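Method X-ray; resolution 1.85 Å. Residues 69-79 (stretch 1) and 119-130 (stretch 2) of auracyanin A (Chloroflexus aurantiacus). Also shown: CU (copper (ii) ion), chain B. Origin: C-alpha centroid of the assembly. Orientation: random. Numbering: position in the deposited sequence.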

# COMPACT_ATOMS: atom_id res chain seq x y z
N GLU A 69 6.79 -1.58 -12.43
CA GLU A 69 5.62 -2.40 -12.18
C GLU A 69 4.61 -1.57 -11.35
O GLU A 69 3.42 -1.63 -11.61
N ALA A 70 5.11 -0.77 -10.39
CA ALA A 70 4.26 0.14 -9.60
C ALA A 70 3.48 1.11 -10.49
O ALA A 70 2.27 1.32 -10.33
N ALA A 71 4.19 1.72 -11.43
CA ALA A 71 3.54 2.69 -12.30
C ALA A 71 2.47 2.04 -13.17
O ALA A 71 1.37 2.60 -13.39
N ASN A 72 2.78 0.85 -13.67
CA ASN A 72 1.82 0.06 -14.44
C ASN A 72 0.54 -0.25 -13.64
O ASN A 72 -0.57 -0.11 -14.15
N ILE A 73 0.70 -0.69 -12.39
CA ILE A 73 -0.42 -1.01 -11.54
C ILE A 73 -1.24 0.24 -11.25
O ILE A 73 -2.46 0.28 -11.51
N ALA A 74 -0.60 1.29 -10.76
CA ALA A 74 -1.33 2.57 -10.58
C ALA A 74 -2.02 3.02 -11.87
O ALA A 74 -3.18 3.46 -11.85
N ASN A 75 -1.35 2.91 -13.00
CA ASN A 75 -1.98 3.37 -14.24
C ASN A 75 -3.25 2.57 -14.58
O ASN A 75 -4.25 3.15 -15.03
N ALA A 76 -3.20 1.26 -14.35
CA ALA A 76 -4.36 0.39 -14.54
C ALA A 76 -5.49 0.82 -13.63
O ALA A 76 -6.66 0.81 -14.02
N GLY A 77 -5.15 1.26 -12.42
CA GLY A 77 -6.15 1.68 -11.46
C GLY A 77 -6.96 2.88 -11.92
O GLY A 77 -8.09 3.07 -11.49
N LEU A 78 -6.40 3.71 -12.78
CA LEU A 78 -7.14 4.89 -13.27
C LEU A 78 -8.44 4.54 -13.96
O LEU A 78 -9.41 5.33 -13.94
N SER A 79 -8.47 3.39 -14.61
CA SER A 79 -9.64 3.03 -15.35
C SER A 79 -10.34 1.88 -14.65
O SER A 79 -11.48 1.53 -14.98
N TYR A 119 10.64 -4.37 -1.12
CA TYR A 119 9.43 -4.31 -1.92
C TYR A 119 8.90 -2.90 -1.85
O TYR A 119 9.14 -2.21 -0.89
N LEU A 120 8.19 -2.48 -2.87
CA LEU A 120 7.56 -1.15 -2.83
C LEU A 120 6.16 -1.28 -2.31
O LEU A 120 5.48 -2.26 -2.61
N TYR A 121 5.74 -0.31 -1.50
CA TYR A 121 4.34 -0.11 -1.25
C TYR A 121 3.96 1.24 -1.80
O TYR A 121 4.78 2.14 -1.80
N ILE A 122 2.76 1.29 -2.38
CA ILE A 122 2.26 2.44 -3.11
C ILE A 122 0.78 2.64 -2.79
O ILE A 122 0.11 1.77 -2.23
N CYS A 123 0.29 3.82 -3.13
CA CYS A 123 -1.16 4.05 -3.14
C CYS A 123 -1.57 4.18 -4.60
O CYS A 123 -0.92 4.91 -5.33
N THR A 124 -2.64 3.52 -5.01
CA THR A 124 -3.10 3.59 -6.39
C THR A 124 -4.31 4.52 -6.61
O THR A 124 -4.90 4.52 -7.68
N VAL A 125 -4.64 5.35 -5.64
CA VAL A 125 -5.67 6.35 -5.86
C VAL A 125 -5.15 7.31 -6.96
O VAL A 125 -3.98 7.68 -6.95
N PRO A 126 -6.00 7.65 -7.95
CA PRO A 126 -5.56 8.44 -9.09
C PRO A 126 -4.69 9.63 -8.70
O PRO A 126 -5.11 10.46 -7.90
N GLY A 127 -3.51 9.71 -9.29
CA GLY A 127 -2.61 10.84 -9.05
C GLY A 127 -1.70 10.77 -7.83
O GLY A 127 -0.80 11.61 -7.68
N HIS A 128 -1.90 9.82 -6.93
CA HIS A 128 -1.07 9.82 -5.68
C HIS A 128 0.31 9.23 -5.87
O HIS A 128 1.28 9.74 -5.31
N TYR A 129 0.39 8.16 -6.65
CA TYR A 129 1.67 7.63 -7.13
C TYR A 129 2.04 8.49 -8.31
O TYR A 129 1.14 8.84 -9.11
N PRO A 130 3.33 8.81 -8.50
CA PRO A 130 4.56 8.31 -7.87
C PRO A 130 4.99 8.97 -6.58
O PRO A 130 5.91 8.48 -5.95

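When a helix lies against a loop that carries a metal site, close approach is often bought with small residues on the helix, whose low surface larger side chains from the loop can overlie. Auracyanin A, a copper protein, offers a compact example. The helix spanning residues 69–79 meets the end of a strand, 119–122, and the loop that follows it, burying 444 Å² in all without a direct hydrogen bond between the two stretches.

The face of the helix is built largely of alanines. Ala70 and Ala74 direct their CB atoms toward the opposing stretch, while Ala71 sits sideways. Into this low relief settles Tyr129 (chi1 t, chi2 84°), the broadest bump on the loop. One face of its ring lies over the backbone C of Ala70. The CB of Ala70 approaches CZ of Tyr129 to 3.8 Å, and the CB of Ala71 comes within 3.7 Å of its CE2; at the base of the side chain, CB of Tyr129 rests 4.1 Å from CB of Ala74. The phenol thus spans a full helical turn, and its hydroxyl finds a hydrogen-bonding partner elsewhere in the structure.

The Ala70 methyl serves a second set of neighbours. Ile122, with chi1 p and chi2 t, brings CG2 to 4.0 Å from Ala70 CB, and its CD1 reaches 3.7 Å from Ala70 O. Leu120 (m, t) adds a looser contact, CD1 to Ala70 CB at 4.3 Å. One small knob is therefore enclosed by three larger side chains.

Further along, the backbones draw closest at Ala74 and Thr124, their CA atoms 4.7 Å apart. Thr124 adopts chi1 p, and its CG2 methyl lies 4.1 Å from Ala74 CA and 4.0 Å from CG2 of Ile73 (m, t), whereas its OG1 is hydrogen-bonded elsewhere in the structure. A single water bridges the backbones here, donating to Ala74 O at 2.8 Å and to Thr124 O at 2.7 Å. Gly77 leaves its neighbourhood low: a CB would point toward the loop, 3.6 Å from Thr124 O. At the far end Leu78 (m, t) starts sideways, but its tip comes nearer, placing CD2 3.5 Å from Pro126 CB.

From Leu120 to Val125 the side chains alternate, Leu120, Ile122 and Thr124 toward the helix, Tyr121, Cys123 and Val125 away. Cys123 (chi1 t) binds copper through SG at 2.2 Å and accepts a hydrogen bond from Val125 N at 3.4 Å; His128, farther along and out of reach of the helix, binds the metal through ND1 at 2.1 Å.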

# COMPACT_ATOMS: atom_id res chain seq x y z
CB GLU A 69 5.99 -3.72 -11.53
CG GLU A 69 4.81 -4.68 -11.38
CD GLU A 69 3.98 -4.83 -12.68
OE1 GLU A 69 4.58 -4.99 -13.77
OE2 GLU A 69 2.73 -4.76 -12.61
CB ALA A 70 5.12 0.93 -8.61
CB ALA A 71 4.56 3.38 -13.18
CB ASN A 72 2.50 -1.22 -14.95
CG ASN A 72 1.54 -2.16 -15.67
OD1 ASN A 72 1.12 -3.19 -15.11
ND2 ASN A 72 1.18 -1.82 -16.92
CB ILE A 73 0.05 -1.68 -10.22
CG1 ILE A 73 0.56 -3.07 -10.52
CG2 ILE A 73 -1.09 -1.74 -9.22
CD1 ILE A 73 1.36 -3.65 -9.44
CB ALA A 74 -0.40 3.65 -10.07
CB ASN A 75 -1.01 3.33 -15.41
CG ASN A 75 -1.63 3.82 -16.67
OD1 ASN A 75 -1.82 5.02 -16.87
ND2 ASN A 75 -1.97 2.89 -17.54
CB ALA A 76 -3.98 -1.08 -14.25
CB LEU A 78 -6.29 5.71 -14.25
CG LEU A 78 -5.09 6.45 -13.70
CD1 LEU A 78 -4.37 7.11 -14.85
CD2 LEU A 78 -5.48 7.49 -12.64
CB SER A 79 -9.27 2.72 -16.80
OG SER A 79 -8.40 1.61 -16.85
CB TYR A 119 8.39 -5.28 -1.34
CG TYR A 119 8.87 -6.72 -1.34
CD1 TYR A 119 8.52 -7.59 -2.38
CD2 TYR A 119 9.66 -7.22 -0.31
CE1 TYR A 119 8.96 -8.91 -2.40
CE2 TYR A 119 10.11 -8.55 -0.30
CZ TYR A 119 9.75 -9.39 -1.34
OH TYR A 119 10.19 -10.68 -1.34
CB LEU A 120 7.50 -0.54 -4.22
CG LEU A 120 8.84 -0.23 -4.87
CD1 LEU A 120 8.66 0.11 -6.35
CD2 LEU A 120 9.57 0.88 -4.16
CB TYR A 121 3.95 -0.30 0.23
CG TYR A 121 4.69 0.52 1.26
CD1 TYR A 121 4.34 1.84 1.52
CD2 TYR A 121 5.70 -0.05 2.04
CE1 TYR A 121 4.97 2.57 2.50
CE2 TYR A 121 6.33 0.68 3.03
CZ TYR A 121 5.99 2.00 3.25
OH TYR A 121 6.63 2.76 4.21
CB ILE A 122 2.42 2.31 -4.65
CG1 ILE A 122 1.54 1.16 -5.22
CG2 ILE A 122 3.86 2.04 -4.99
CD1 ILE A 122 1.52 1.06 -6.72
CB CYS A 123 -1.48 5.32 -2.41
SG CYS A 123 -3.19 5.90 -2.56
CB THR A 124 -3.45 2.18 -6.90
OG1 THR A 124 -4.52 1.65 -6.14
CG2 THR A 124 -2.24 1.27 -6.80
CB VAL A 125 -6.05 7.03 -4.53
CG1 VAL A 125 -6.86 8.36 -4.74
CG2 VAL A 125 -6.79 6.02 -3.61
CB PRO A 126 -6.89 8.91 -9.72
CG PRO A 126 -7.77 7.74 -9.53
CD PRO A 126 -7.41 7.23 -8.13
CB HIS A 128 -1.80 9.11 -4.55
CG HIS A 128 -3.01 9.85 -4.11
ND1 HIS A 128 -3.66 9.56 -2.94
CD2 HIS A 128 -3.68 10.87 -4.69
CE1 HIS A 128 -4.70 10.38 -2.82
NE2 HIS A 128 -4.71 11.20 -3.86
CB TYR A 129 1.54 6.13 -7.52
CG TYR A 129 2.83 5.55 -8.07
CD1 TYR A 129 3.82 5.09 -7.21
CD2 TYR A 129 3.13 5.63 -9.42
CE1 TYR A 129 5.02 4.64 -7.66
CE2 TYR A 129 4.38 5.18 -9.91
CZ TYR A 129 5.31 4.66 -9.02
OH TYR A 129 6.55 4.19 -9.44
CB PRO A 130 5.62 8.59 -8.95
CG PRO A 130 5.15 9.88 -9.53
CD PRO A 130 3.65 9.75 -9.59
CU CU B . -3.29 7.94 -1.68
O HOH W 1 -4.46 5.27 -10.19